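Local coordinates for protein tautomerase (Bordetella trematum, PDB 6VVR) that belongs to the tautomerase enzymes of the MIF clan and assembles as a trimer whose subunits each pack two helices on a four-stranded sheet, at residues E74-L79 / L102-K107. Sequence-based numbering, arbitrary orientation.
Sequences ELKAAL and LRDIPK
With CG set beside its backbone N (chi1 -79°) and the chain extended beyond it, Lys-76 reaches from helix 73-91 to Asp-104 on strand 98-105. CG of Leu-102 stands anti to its carbonyl carbon, and its two methyls, CD1 and CD2, meet Lys-76 and Leu-79. Lys-76 NZ hydrogen-bonds Asp-104 OD2 at 2.8 Å in a salt bridge, approaching from above the carboxylate plane, 41° out of it. The lysine chain comes in roughly perpendicular to the aspartate side chain, with Lys-76 CE 3.1 Å from the same Asp-104 OD2. Nearer the helix, the aliphatic root of the lysine rests on Leu-102, CB of Lys-76 to CD1 of Leu-102 3.8 Å. The other methyl of Leu-102, CD2, packs against CD2 of Leu-79 one turn further along, also at 3.8 Å. The axes of 74-79 and 102-105 come within 11.0 Å at 141°, as parts of the beta-alpha-beta unit of strand 61-68, helix 73-91 and strand 98-105. Leu-79 also touches Ser-30 and Ile-31 of helix 13-31, while Leu-102 leans on Val-65 of the adjacent strand. Asp-109 of a neighbouring subunit forms a second salt bridge to Lys-76 NZ. The ammonium of this largely buried lysine, paired with two carboxylates from different chains, probably stays protonated, linking the helix-on-sheet packing electrostatically to the trimer interface.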
loop_
_atom_site.group_PDB
_atom_site.type_symbol
_atom_site.label_atom_id
_atom_site.label_comp_id
_atom_site.label_asym_id
_atom_site.label_seq_id
_atom_site.Cartn_x
_atom_site.Cartn_y
_atom_site.Cartn_z
ATOM N N GLU A 74 0.116 23.542 0.074
ATOM C CA GLU A 74 1.469 23.990 0.395
ATOM C C GLU A 74 2.138 23.067 1.409
ATOM O O GLU A 74 3.320 22.734 1.266
ATOM C CB GLU A 74 1.430 25.429 0.916
ATOM C CG GLU A 74 2.791 25.992 1.310
ATOM C CD GLU A 74 2.863 27.497 1.096
ATOM O OE1 GLU A 74 1.786 28.132 1.055
ATOM O OE2 GLU A 74 3.982 28.043 0.957
ATOM N N LEU A 75 1.400 22.644 2.438
ATOM C CA LEU A 75 1.965 21.704 3.403
ATOM C C LEU A 75 2.233 20.351 2.751
ATOM O O LEU A 75 3.263 19.720 3.017
ATOM C CB LEU A 75 1.028 21.547 4.602
ATOM C CG LEU A 75 1.028 22.666 5.647
ATOM C CD1 LEU A 75 0.227 22.238 6.861
ATOM C CD2 LEU A 75 2.453 23.024 6.046
ATOM N N LYS A 76 1.316 19.895 1.891
ATOM C CA LYS A 76 1.545 18.654 1.153
ATOM C C LYS A 76 2.803 18.760 0.307
ATOM O O LYS A 76 3.588 17.811 0.225
ATOM C CB LYS A 76 0.349 18.336 0.262
ATOM C CG LYS A 76 -0.850 17.725 0.953
ATOM C CD LYS A 76 -2.065 17.949 0.049
ATOM C CE LYS A 76 -3.201 17.014 0.350
ATOM N NZ LYS A 76 -4.287 17.163 -0.673
ATOM N N ALA A 77 2.997 19.910 -0.354
ATOM C CA ALA A 77 4.203 20.110 -1.152
ATOM C C ALA A 77 5.451 20.083 -0.279
ATOM O O ALA A 77 6.451 19.448 -0.633
ATOM C CB ALA A 77 4.110 21.426 -1.928
ATOM N N ALA A 78 5.412 20.765 0.868
ATOM C CA ALA A 78 6.537 20.732 1.796
ATOM C C ALA A 78 6.843 19.310 2.241
ATOM O O ALA A 78 8.013 18.934 2.392
ATOM C CB ALA A 78 6.236 21.611 3.010
ATOM N N LEU A 79 5.799 18.503 2.458
ATOM C CA LEU A 79 5.994 17.138 2.941
ATOM C C LEU A 79 6.649 16.260 1.875
ATOM O O LEU A 79 7.587 15.517 2.172
ATOM C CB LEU A 79 4.651 16.549 3.397
ATOM C CG LEU A 79 4.590 15.093 3.870
ATOM C CD1 LEU A 79 5.450 14.846 5.107
ATOM C CD2 LEU A 79 3.135 14.706 4.148
ATOM N N LEU A 102 1.232 10.656 -1.551
ATOM C CA LEU A 102 0.382 10.986 -0.416
ATOM C C LEU A 102 -1.023 10.489 -0.710
ATOM O O LEU A 102 -1.561 10.741 -1.797
ATOM C CB LEU A 102 0.348 12.493 -0.146
ATOM C CG LEU A 102 1.675 13.250 -0.054
ATOM C CD1 LEU A 102 1.412 14.717 0.274
ATOM C CD2 LEU A 102 2.626 12.623 0.980
ATOM N N ARG A 103 -1.609 9.780 0.244
ATOM C CA ARG A 103 -3.003 9.357 0.151
ATOM C C ARG A 103 -3.775 10.088 1.239
ATOM O O ARG A 103 -3.586 9.815 2.429
ATOM C CB ARG A 103 -3.126 7.841 0.287
ATOM C CG ARG A 103 -2.152 7.087 -0.612
ATOM C CD ARG A 103 -2.666 5.702 -0.954
ATOM N NE ARG A 103 -1.623 4.903 -1.590
ATOM C CZ ARG A 103 -0.695 4.220 -0.925
ATOM N NH1 ARG A 103 0.200 3.509 -1.597
ATOM N NH2 ARG A 103 -0.679 4.228 0.408
ATOM N N ASP A 104 -4.608 11.046 0.827
ATOM C CA ASP A 104 -5.457 11.790 1.755
ATOM C C ASP A 104 -6.541 10.860 2.281
ATOM O O ASP A 104 -7.360 10.362 1.502
ATOM C CB ASP A 104 -6.086 12.992 1.055
ATOM C CG ASP A 104 -5.381 14.309 1.370
ATOM O OD1 ASP A 104 -4.426 14.325 2.168
ATOM O OD2 ASP A 104 -5.811 15.343 0.811
ATOM N N ILE A 105 -6.554 10.639 3.588
ATOM C CA ILE A 105 -7.510 9.748 4.246
ATOM C C ILE A 105 -8.470 10.615 5.057
ATOM O O ILE A 105 -8.042 11.268 6.020
ATOM C CB ILE A 105 -6.795 8.728 5.139
ATOM C CG1 ILE A 105 -5.705 7.959 4.361
ATOM C CG2 ILE A 105 -7.803 7.762 5.777
ATOM C CD1 ILE A 105 -6.226 7.151 3.155
ATOM N N PRO A 106 -9.766 10.648 4.731
ATOM C CA PRO A 106 -10.719 11.392 5.569
ATOM C C PRO A 106 -10.687 10.913 7.014
ATOM O O PRO A 106 -10.401 9.748 7.293
ATOM C CB PRO A 106 -12.073 11.094 4.913
ATOM C CG PRO A 106 -11.730 10.859 3.469
ATOM C CD PRO A 106 -10.398 10.136 3.497
ATOM N N LYS A 107 -11.003 11.832 7.934
ATOM C CA LYS A 107 -10.908 11.523 9.361
ATOM C C LYS A 107 -11.794 10.351 9.760
ATOM O O LYS A 107 -11.474 9.635 10.720
ATOM C CB LYS A 107 -11.272 12.755 10.186
ATOM C CG LYS A 107 -10.281 13.890 10.045
ATOM C CD LYS A 107 -10.577 15.012 11.027
ATOM C CE LYS A 107 -9.550 16.114 10.892
ATOM N NZ LYS A 107 -9.926 17.304 11.695
#